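Local coordinates for 5-formyl-3-hydroxy-2-methylpyridine 4-carboxylate 5-dehydrogenase (Mesorhizobium japonicum MAFF 303099, PDB 4OM8), which catalyses the NAD(+)-dependent oxidation of 5-formyl-3-hydroxy-2-methylpyridine-4-carboxylate in vitamin B6 breakdown and can also reduce the same aldehyde with NADH to 4-pyridoxic acid, at the interface of chains A and B. Numbering follows the deposited sequence. Chains: chain A/B, 5-formyl-3-hydroxy-2-methylpyridine 4-carboxylate 5-dehydrogenase.

Contact 1: the interface of chains A and B. Residues chain A 192-193, 196-197, 249, 252-254; chain B 192-193, 196-197, 249, 252-254.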
loop_
_atom_site.group_PDB
_atom_site.type_symbol
_atom_site.label_atom_id
_atom_site.label_comp_id
_atom_site.label_asym_id
_atom_site.label_seq_id
_atom_site.Cartn_x
_atom_site.Cartn_y
_atom_site.Cartn_z
ATOM N N TYR A 192 -6.916 -4.875 6.494
ATOM C CA TYR A 192 -7.020 -4.986 7.941
ATOM C C TYR A 192 -5.802 -5.702 8.527
ATOM O O TYR A 192 -5.450 -5.462 9.671
ATOM C CB TYR A 192 -8.345 -5.666 8.349
ATOM C CG TYR A 192 -9.452 -4.637 8.517
ATOM C CD1 TYR A 192 -9.904 -3.883 7.444
ATOM C CD2 TYR A 192 -10.011 -4.389 9.762
ATOM C CE1 TYR A 192 -10.899 -2.915 7.612
ATOM C CE2 TYR A 192 -10.991 -3.439 9.941
ATOM C CZ TYR A 192 -11.435 -2.707 8.873
ATOM O OH TYR A 192 -12.421 -1.769 9.096
ATOM N N ALA A 193 -5.118 -6.534 7.748
ATOM C CA ALA A 193 -3.866 -7.105 8.243
ATOM C C ALA A 193 -2.791 -6.025 8.374
ATOM O O ALA A 193 -2.062 -5.976 9.365
ATOM C CB ALA A 193 -3.397 -8.223 7.331
ATOM N N ARG A 196 -3.851 -3.818 11.335
ATOM C CA ARG A 196 -3.667 -4.450 12.639
ATOM C C ARG A 196 -2.238 -4.244 13.148
ATOM O O ARG A 196 -2.017 -3.888 14.316
ATOM C CB ARG A 196 -4.002 -5.941 12.567
ATOM C CG ARG A 196 -3.826 -6.665 13.914
ATOM C CD ARG A 196 -4.375 -8.069 13.855
ATOM N NE ARG A 196 -3.688 -8.902 12.880
ATOM C CZ ARG A 196 -3.775 -10.230 12.850
ATOM N NH1 ARG A 196 -4.512 -10.855 13.764
ATOM N NH2 ARG A 196 -3.117 -10.931 11.923
ATOM N N GLU A 197 -1.265 -4.415 12.259
ATOM C CA GLU A 197 0.136 -4.231 12.661
ATOM C C GLU A 197 0.471 -2.753 12.867
ATOM O O GLU A 197 1.139 -2.393 13.838
ATOM C CB GLU A 197 1.075 -4.855 11.620
ATOM C CG GLU A 197 2.555 -4.825 12.007
ATOM C CD GLU A 197 2.867 -5.618 13.259
ATOM O OE1 GLU A 197 3.798 -5.223 13.985
ATOM O OE2 GLU A 197 2.197 -6.637 13.538
ATOM N N ASN A 249 7.336 -13.520 10.791
ATOM C CA ASN A 249 5.924 -13.885 10.966
ATOM C C ASN A 249 5.609 -14.229 12.414
ATOM O O ASN A 249 4.537 -13.902 12.923
ATOM C CB ASN A 249 5.518 -15.075 10.082
ATOM C CG ASN A 249 5.237 -14.677 8.641
ATOM O OD1 ASN A 249 5.171 -13.494 8.301
ATOM N ND2 ASN A 249 5.066 -15.677 7.784
ATOM N N LEU A 252 4.994 -10.902 14.487
ATOM C CA LEU A 252 3.916 -9.968 14.146
ATOM C C LEU A 252 2.761 -10.008 15.150
ATOM O O LEU A 252 2.529 -11.031 15.804
ATOM C CB LEU A 252 3.383 -10.288 12.754
ATOM C CG LEU A 252 4.375 -10.071 11.613
ATOM C CD1 LEU A 252 3.746 -10.511 10.301
ATOM C CD2 LEU A 252 4.818 -8.606 11.560
ATOM N N SER A 253 2.031 -8.899 15.274
ATOM C CA SER A 253 0.812 -8.915 16.077
ATOM C C SER A 253 -0.198 -9.912 15.517
ATOM O O SER A 253 -0.410 -9.993 14.307
ATOM C CB SER A 253 0.181 -7.523 16.135
ATOM O OG SER A 253 -1.087 -7.567 16.774
ATOM N N ASN A 254 -0.827 -10.663 16.414
ATOM C CA ASN A 254 -1.893 -11.576 16.037
ATOM C C ASN A 254 -3.185 -11.213 16.754
ATOM O O ASN A 254 -4.014 -12.093 17.032
ATOM C CB ASN A 254 -1.504 -13.020 16.346
ATOM C CG ASN A 254 -0.290 -13.468 15.560
ATOM O OD1 ASN A 254 -0.121 -13.102 14.399
ATOM N ND2 ASN A 254 0.570 -14.264 16.197
ATOM N N TYR B 192 5.329 -7.037 5.988
ATOM C CA TYR B 192 5.226 -8.477 6.166
ATOM C C TYR B 192 3.861 -8.864 6.738
ATOM O O TYR B 192 3.394 -9.967 6.497
ATOM C CB TYR B 192 6.390 -9.011 7.030
ATOM C CG TYR B 192 7.585 -9.373 6.163
ATOM C CD1 TYR B 192 8.266 -8.408 5.436
ATOM C CD2 TYR B 192 8.002 -10.690 6.040
ATOM C CE1 TYR B 192 9.344 -8.753 4.615
ATOM C CE2 TYR B 192 9.061 -11.043 5.234
ATOM C CZ TYR B 192 9.731 -10.081 4.527
ATOM O OH TYR B 192 10.789 -10.477 3.736
ATOM N N ALA B 193 3.187 -7.962 7.441
ATOM C CA ALA B 193 1.818 -8.263 7.861
ATOM C C ALA B 193 0.880 -8.316 6.654
ATOM O O ALA B 193 0.039 -9.209 6.547
ATOM C CB ALA B 193 1.337 -7.239 8.871
ATOM N N ARG B 196 1.809 -11.504 4.720
ATOM C CA ARG B 196 1.376 -12.738 5.371
ATOM C C ARG B 196 -0.070 -13.073 4.998
ATOM O O ARG B 196 -0.396 -14.221 4.660
ATOM C CB ARG B 196 1.528 -12.627 6.890
ATOM C CG ARG B 196 1.086 -13.899 7.635
ATOM C CD ARG B 196 1.457 -13.833 9.096
ATOM N NE ARG B 196 0.805 -12.735 9.793
ATOM C CZ ARG B 196 0.727 -12.644 11.119
ATOM N NH1 ARG B 196 1.253 -13.607 11.870
ATOM N NH2 ARG B 196 0.114 -11.604 11.691
ATOM N N GLU B 197 -0.930 -12.061 5.005
ATOM C CA GLU B 197 -2.338 -12.292 4.654
ATOM C C GLU B 197 -2.508 -12.535 3.153
ATOM O O GLU B 197 -3.248 -13.432 2.745
ATOM C CB GLU B 197 -3.202 -11.109 5.108
ATOM C CG GLU B 197 -4.704 -11.307 4.897
ATOM C CD GLU B 197 -5.276 -12.465 5.689
ATOM O OE1 GLU B 197 -6.238 -13.088 5.203
ATOM O OE2 GLU B 197 -4.783 -12.770 6.798
ATOM N N ASN B 249 -10.340 -9.025 12.833
ATOM C CA ASN B 249 -9.021 -9.356 13.388
ATOM C C ASN B 249 -8.946 -10.811 13.825
ATOM O O ASN B 249 -7.918 -11.468 13.662
ATOM C CB ASN B 249 -8.655 -8.466 14.586
ATOM C CG ASN B 249 -8.138 -7.097 14.174
ATOM O OD1 ASN B 249 -7.879 -6.832 12.999
ATOM N ND2 ASN B 249 -7.983 -6.214 15.155
ATOM N N LEU B 252 -8.196 -13.124 10.690
ATOM C CA LEU B 252 -6.973 -12.973 9.894
ATOM C C LEU B 252 -5.975 -14.111 10.124
ATOM O O LEU B 252 -5.962 -14.732 11.193
ATOM C CB LEU B 252 -6.305 -11.644 10.228
ATOM C CG LEU B 252 -7.103 -10.401 9.839
ATOM C CD1 LEU B 252 -6.366 -9.156 10.308
ATOM C CD2 LEU B 252 -7.347 -10.373 8.327
ATOM N N SER B 253 -5.134 -14.386 9.126
ATOM C CA SER B 253 -4.043 -15.334 9.334
ATOM C C SER B 253 -3.102 -14.852 10.433
ATOM O O SER B 253 -2.743 -13.677 10.495
ATOM C CB SER B 253 -3.255 -15.548 8.041
ATOM O OG SER B 253 -2.098 -16.337 8.275
ATOM N N ASN B 254 -2.696 -15.780 11.294
ATOM C CA ASN B 254 -1.714 -15.490 12.324
ATOM C C ASN B 254 -0.492 -16.382 12.162
ATOM O O ASN B 254 0.176 -16.714 13.155
ATOM C CB ASN B 254 -2.318 -15.668 13.715
ATOM C CG ASN B 254 -3.465 -14.712 13.970
ATOM O OD1 ASN B 254 -3.432 -13.560 13.540
ATOM N ND2 ASN B 254 -4.495 -15.191 14.668
HETATM O O HOH W 1 -7.178 -4.544 11.631
HETATM O O HOH W 2 4.950 -12.176 5.890
HETATM O O HOH W 3 2.596 -15.502 14.346
#

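Contact 2: the interface of chains A and B. Residues chain A 194-195, 198-199, 202, 209, 212-213, 216, 279; chain B 190, 228-230, 233, 241.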
loop_
_atom_site.group_PDB
_atom_site.type_symbol
_atom_site.label_atom_id
_atom_site.label_comp_id
_atom_site.label_asym_id
_atom_site.label_seq_id
_atom_site.Cartn_x
_atom_site.Cartn_y
_atom_site.Cartn_z
ATOM N N LEU A 194 -2.697 -5.163 7.362
ATOM C CA LEU A 194 -1.797 -4.009 7.401
ATOM C C LEU A 194 -2.126 -3.133 8.605
ATOM O O LEU A 194 -1.241 -2.779 9.388
ATOM C CB LEU A 194 -1.909 -3.212 6.091
ATOM C CG LEU A 194 -1.094 -1.952 5.796
ATOM C CD1 LEU A 194 -1.154 -1.710 4.294
ATOM C CD2 LEU A 194 -1.636 -0.734 6.526
ATOM N N LEU A 195 -3.406 -2.791 8.750
ATOM C CA LEU A 195 -3.852 -1.905 9.823
ATOM C C LEU A 195 -3.625 -2.511 11.198
ATOM O O LEU A 195 -3.252 -1.802 12.128
ATOM C CB LEU A 195 -5.338 -1.569 9.655
ATOM C CG LEU A 195 -5.653 -0.667 8.460
ATOM C CD1 LEU A 195 -7.151 -0.526 8.291
ATOM C CD2 LEU A 195 -5.016 0.714 8.641
ATOM N N ALA A 198 -0.014 -1.897 11.966
ATOM C CA ALA A 198 0.260 -0.465 12.089
ATOM C C ALA A 198 -0.306 0.092 13.395
ATOM O O ALA A 198 0.371 0.832 14.105
ATOM C CB ALA A 198 -0.309 0.293 10.900
ATOM N N VAL A 199 -1.543 -0.276 13.708
ATOM C CA VAL A 199 -2.168 0.189 14.939
ATOM C C VAL A 199 -1.380 -0.331 16.150
ATOM O O VAL A 199 -1.146 0.408 17.104
ATOM C CB VAL A 199 -3.637 -0.257 15.006
ATOM C CG1 VAL A 199 -4.198 -0.131 16.444
ATOM C CG2 VAL A 199 -4.467 0.561 14.007
ATOM N N VAL A 202 1.819 1.765 16.715
ATOM C CA VAL A 202 1.528 3.094 17.247
ATOM C C VAL A 202 1.139 2.958 18.713
ATOM O O VAL A 202 1.656 3.658 19.582
ATOM C CB VAL A 202 0.416 3.781 16.451
ATOM C CG1 VAL A 202 -0.089 5.030 17.179
ATOM C CG2 VAL A 202 0.915 4.119 15.038
ATOM N N PRO A 209 2.041 8.450 15.211
ATOM C CA PRO A 209 1.113 8.079 14.132
ATOM C C PRO A 209 1.405 8.801 12.818
ATOM O O PRO A 209 1.248 8.187 11.762
ATOM C CB PRO A 209 -0.260 8.478 14.683
ATOM C CG PRO A 209 0.019 9.456 15.772
ATOM C CD PRO A 209 1.343 9.051 16.360
ATOM N N LEU A 212 4.288 6.922 11.339
ATOM C CA LEU A 212 3.764 5.673 10.800
ATOM C C LEU A 212 3.248 5.921 9.376
ATOM O O LEU A 212 3.558 5.176 8.441
ATOM C CB LEU A 212 2.640 5.136 11.706
ATOM C CG LEU A 212 1.937 3.805 11.402
ATOM C CD1 LEU A 212 0.979 3.861 10.195
ATOM C CD2 LEU A 212 2.944 2.676 11.253
ATOM N N ASP A 213 2.457 6.974 9.210
ATOM C CA ASP A 213 1.889 7.264 7.902
ATOM C C ASP A 213 2.965 7.603 6.867
ATOM O O ASP A 213 2.906 7.113 5.747
ATOM C CB ASP A 213 0.855 8.383 8.008
ATOM C CG ASP A 213 -0.488 7.873 8.512
ATOM O OD1 ASP A 213 -0.563 6.684 8.906
ATOM O OD2 ASP A 213 -1.461 8.661 8.515
ATOM N N VAL A 216 4.644 4.192 6.012
ATOM C CA VAL A 216 3.868 3.232 5.241
ATOM C C VAL A 216 3.421 3.793 3.879
ATOM O O VAL A 216 3.461 3.083 2.878
ATOM C CB VAL A 216 2.654 2.732 6.063
ATOM C CG1 VAL A 216 1.774 1.819 5.221
ATOM C CG2 VAL A 216 3.133 2.000 7.336
ATOM N N MET A 279 -7.292 9.874 15.047
ATOM C CA MET A 279 -5.845 9.763 15.172
ATOM C C MET A 279 -5.224 11.141 15.082
ATOM O O MET A 279 -4.239 11.432 15.760
ATOM C CB MET A 279 -5.255 8.856 14.087
ATOM C CG MET A 279 -5.772 7.433 14.120
ATOM S SD MET A 279 -5.595 6.711 15.768
ATOM C CE MET A 279 -3.825 6.747 15.978
ATOM N N VAL B 190 5.023 -3.806 8.869
ATOM C CA VAL B 190 3.731 -3.569 8.259
ATOM C C VAL B 190 3.674 -4.271 6.893
ATOM O O VAL B 190 2.657 -4.880 6.540
ATOM C CB VAL B 190 3.436 -2.063 8.139
ATOM C CG1 VAL B 190 2.111 -1.830 7.431
ATOM C CG2 VAL B 190 3.399 -1.421 9.526
ATOM N N GLY B 228 -2.068 7.864 4.362
ATOM C CA GLY B 228 -1.468 6.878 5.252
ATOM C C GLY B 228 -2.489 6.174 6.129
ATOM O O GLY B 228 -3.600 6.668 6.302
ATOM N N PRO B 229 -2.114 5.007 6.685
ATOM C CA PRO B 229 -3.078 4.201 7.454
ATOM C C PRO B 229 -3.794 4.933 8.604
ATOM O O PRO B 229 -4.991 4.701 8.783
ATOM C CB PRO B 229 -2.215 3.065 8.025
ATOM C CG PRO B 229 -1.014 2.988 7.144
ATOM C CD PRO B 229 -0.780 4.375 6.602
ATOM N N MET B 230 -3.102 5.760 9.379
ATOM C CA MET B 230 -3.769 6.431 10.494
ATOM C C MET B 230 -4.764 7.454 9.941
ATOM O O MET B 230 -5.907 7.546 10.398
ATOM C CB MET B 230 -2.743 7.084 11.427
ATOM C CG MET B 230 -1.778 6.087 12.092
ATOM S SD MET B 230 -2.616 4.828 13.109
ATOM C CE MET B 230 -2.515 3.422 12.032
ATOM N N LEU B 233 -7.795 5.529 8.632
ATOM C CA LEU B 233 -8.704 5.223 9.734
ATOM C C LEU B 233 -9.595 6.426 10.044
ATOM O O LEU B 233 -10.804 6.269 10.243
ATOM C CB LEU B 233 -7.924 4.807 10.984
ATOM C CG LEU B 233 -7.232 3.445 10.903
ATOM C CD1 LEU B 233 -6.442 3.171 12.177
ATOM C CD2 LEU B 233 -8.239 2.317 10.638
ATOM N N TYR B 241 -13.901 1.196 12.018
ATOM C CA TYR B 241 -12.752 0.325 12.244
ATOM C C TYR B 241 -12.950 -0.528 13.496
ATOM O O TYR B 241 -12.621 -1.703 13.491
ATOM C CB TYR B 241 -11.459 1.129 12.352
ATOM C CG TYR B 241 -10.241 0.238 12.473
ATOM C CD1 TYR B 241 -9.916 -0.680 11.467
ATOM C CD2 TYR B 241 -9.432 0.290 13.598
ATOM C CE1 TYR B 241 -8.799 -1.510 11.587
ATOM C CE2 TYR B 241 -8.325 -0.537 13.734
ATOM C CZ TYR B 241 -8.010 -1.424 12.727
ATOM O OH TYR B 241 -6.910 -2.239 12.890
#

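Contact 3: the interface of chains A and B. Residues chain A 226, 304-305, 307-308; chain B 296-297, 300-301.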
loop_
_atom_site.group_PDB
_atom_site.type_symbol
_atom_site.label_atom_id
_atom_site.label_comp_id
_atom_site.label_asym_id
_atom_site.label_seq_id
_atom_site.Cartn_x
_atom_site.Cartn_y
_atom_site.Cartn_z
ATOM N N VAL A 226 2.539 0.481 -7.645
ATOM C CA VAL A 226 3.227 0.177 -8.897
ATOM C C VAL A 226 3.497 -1.319 -9.062
ATOM O O VAL A 226 3.446 -1.860 -10.171
ATOM C CB VAL A 226 4.559 0.953 -8.959
ATOM C CG1 VAL A 226 5.324 0.626 -10.222
ATOM C CG2 VAL A 226 4.291 2.458 -8.879
ATOM N N ILE A 304 -1.016 7.813 -14.166
ATOM C CA ILE A 304 0.345 7.296 -14.287
ATOM C C ILE A 304 0.395 5.765 -14.174
ATOM O O ILE A 304 1.083 5.096 -14.938
ATOM C CB ILE A 304 1.276 7.897 -13.221
ATOM C CG1 ILE A 304 1.314 9.419 -13.346
ATOM C CG2 ILE A 304 2.661 7.253 -13.317
ATOM C CD1 ILE A 304 1.689 9.875 -14.701
ATOM N N LEU A 305 -0.353 5.217 -13.223
ATOM C CA LEU A 305 -0.324 3.780 -12.977
ATOM C C LEU A 305 -0.882 3.006 -14.160
ATOM O O LEU A 305 -0.504 1.848 -14.393
ATOM C CB LEU A 305 -1.109 3.442 -11.710
ATOM C CG LEU A 305 -0.512 3.912 -10.387
ATOM C CD1 LEU A 305 -1.410 3.543 -9.238
ATOM C CD2 LEU A 305 0.883 3.337 -10.173
ATOM N N GLY A 307 -0.359 3.859 -17.185
ATOM C CA GLY A 307 0.611 3.964 -18.261
ATOM C C GLY A 307 0.512 5.230 -19.090
ATOM O O GLY A 307 1.146 5.334 -20.144
ATOM N N ARG A 308 -0.278 6.193 -18.626
ATOM C CA ARG A 308 -0.501 7.405 -19.410
ATOM C C ARG A 308 0.761 8.240 -19.496
ATOM O O ARG A 308 1.504 8.373 -18.523
ATOM C CB ARG A 308 -1.633 8.247 -18.823
ATOM C CG ARG A 308 -1.998 9.437 -19.688
ATOM C CD ARG A 308 -2.980 10.353 -18.991
ATOM N NE ARG A 308 -3.613 11.275 -19.930
ATOM C CZ ARG A 308 -3.216 12.529 -20.127
ATOM N NH1 ARG A 308 -2.176 13.015 -19.458
ATOM N NH2 ARG A 308 -3.858 13.299 -21.000
ATOM N N ARG B 296 10.170 4.168 -14.031
ATOM C CA ARG B 296 9.544 5.344 -14.628
ATOM C C ARG B 296 8.265 5.733 -13.895
ATOM O O ARG B 296 8.052 6.901 -13.574
ATOM C CB ARG B 296 9.233 5.103 -16.102
ATOM C CG ARG B 296 8.668 6.340 -16.784
ATOM C CD ARG B 296 8.144 6.011 -18.162
ATOM N NE ARG B 296 6.951 5.176 -18.110
ATOM C CZ ARG B 296 5.752 5.605 -17.737
ATOM N NH1 ARG B 296 5.583 6.870 -17.369
ATOM N NH2 ARG B 296 4.726 4.770 -17.728
ATOM N N LYS B 297 7.408 4.752 -13.630
ATOM C CA LYS B 297 6.192 5.005 -12.858
ATOM C C LYS B 297 6.477 5.497 -11.432
ATOM O O LYS B 297 5.807 6.411 -10.951
ATOM C CB LYS B 297 5.328 3.745 -12.791
ATOM C CG LYS B 297 4.615 3.394 -14.087
ATOM C CD LYS B 297 3.894 2.073 -13.920
ATOM C CE LYS B 297 3.099 1.677 -15.133
ATOM N NZ LYS B 297 2.608 0.284 -14.922
ATOM N N ALA B 300 7.348 9.183 -11.639
ATOM C CA ALA B 300 6.213 10.046 -11.978
ATOM C C ALA B 300 5.213 10.142 -10.821
ATOM O O ALA B 300 4.686 11.222 -10.522
ATOM C CB ALA B 300 5.526 9.544 -13.233
ATOM N N VAL B 301 4.954 9.009 -10.179
ATOM C CA VAL B 301 4.014 8.969 -9.067
ATOM C C VAL B 301 4.543 9.785 -7.888
ATOM O O VAL B 301 3.807 10.540 -7.257
ATOM C CB VAL B 301 3.744 7.512 -8.631
ATOM C CG1 VAL B 301 3.053 7.471 -7.264
ATOM C CG2 VAL B 301 2.912 6.795 -9.695
HETATM O O HOH W 4 2.497 6.365 -16.880
HETATM O O HOH W 5 1.900 -0.310 -12.049
#

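Contact 1: the interface of chains A and B
Helix 187-203 of each chain keeps helical backbone angles, whereas the loop after helix 238-251 is extended at 252-253 (psi 153° at A:Leu252), and the two copies meet about the dimer two-fold. A:Arg196 carries the contact. Its CG lies anti to the backbone N and the chain runs straight until it bends at chi3 (62°), which turns the guanidinium toward the partner's 252-254 loop. A:Arg196 NH1 donates to the amide oxygen OD1 of B:Asn254 at 2.9 Å, in the plane of that carbonyl. A:Arg196 NH2 reaches the backbone O of B:Ser253 at 3.1 Å; the acceptor sits at the guanidinium edge, but the donor stands above the peptide plane, away from a lone pair. One guanidinium face receives CD1 of B:Leu252, while the other faces its own chain at A:Ser253 O and A:Asn254 CA. In the second shell, A:Ser253 N donates to the syn lone pair of A:Glu197 OE2 at 2.9 Å, tying the loop to its own helix. The helices themselves touch through CB of A:Ala193 and CB of B:Glu197, 3.6 Å apart. Water 1 bridges A:Tyr192 O and B:Asn249 OD1. The site joins paired helices 187-203 to the loops following helices 238-251 in the C-terminal region of this homodimer.

Contact 2: the interface of chains A and B
Tight packing centres on B:Pro229, at the start of helix 229-236, wedged against chain A helices 187-203 and 209-226. B:Pro229 CG lies 3.6 Å from A:Val216 CG1, and B:Pro229 CB 3.7 Å from A:Leu195 CD2. Beside it, A:Leu195 and B:Leu233 meet tip to tip, while A:Leu195 slides past B:Tyr241 in the opposite direction, A:Leu195 CD1 lying 3.8 Å from B:Tyr241 CE1. B:Leu233 CD2 also sits over one face of that ring, near the rim. The polar element is A:Asp213: with CG anti to the carbonyl carbon (chi1 -80°), its carboxylate OD1 accepts the backbone N-H of B:Met230 at 2.7 Å through the syn lone pair, nearly straight (164° at H). This caps the N-terminal end of helix 229-236, whose dipole would probably favour the charged carboxylate. An alanine here would remove that acceptor and would probably leave the helix start less firmly held. The bent B:Met230 chain is well packed too, with SD 3.7 Å from A:Met279 CE. The rim is looser: B:Met230 SD stands 4.1 Å from A:Val202 CG2, and A:Val202 and A:Pro209 are barely buried. The patch lies among the C-terminal helices, where helix 229-236 of one subunit docks against two helices of the other.

Contact 3: the interface of chains A and B
The C-terminal helix 284-305 of chain A, with the segment after it and the end of helix 209-226, meets helix 284-305 of chain B. The apolar evidence is centred on A:Ile304. A:Ile304 CG2, the branch anti to the backbone N, lies 3.7 Å from both B:Val301 CG2 and B:Ala300 CB, so one methyl bears on two successive residues of the partner helix; the isoleucine and valine side chains slide past each other in opposite directions. A:Leu305 crosses B:Val301 at about a right angle, and A:Leu305 CD2 is 4.0 Å from B:Val301 CG2, a slacker approach.

Polar groups communicate through water, as no N or O atoms pair directly across the patch. B:Arg296, bent at chi3 (69°), presents its guanidinium edge to water 4. B:Arg296 NH2 lies 2.9 Å from water 4 and B:Arg296 NH1 a longer 3.2 Å from it, and the water also contacts the backbone carbonyls A:Ile304 O and A:Arg308 O. It therefore ties one guanidinium to two carbonyls near the chain A helix end, where a positive group would probably be favoured. B:Lys297 extends fully beyond CG, and its ammonium NZ lies 3.0 Å from water 5, which in turn is 2.9 Å from A:Val226 O. The lysine's aliphatic base crosses A:Val226 obliquely. The patch lies close to the C termini, where the final long helices of the subunits come together.

Contact 1 and contact 2 are neighbours, their C-alpha centres about 13 Å apart, whereas contact 3 lies about 29 Å from contact 1 and 25 Å from contact 2. Helix 187-203 serves both contact 1 and contact 2, and helix 238-251 contributes to each as well. Helix 209-226 connects contact 2, near its start, with contact 3, at its final residue. Contact 1 mixes direct and water-mediated polar bonds, contact 2 is mainly apolar with a polar cap, and contact 3 adds water-borne polar links to apolar packing. Contact 1 holds both symmetric halves; contacts 2 and 3 have chain-exchanged twins, and contact 3 extends the homodimer interface.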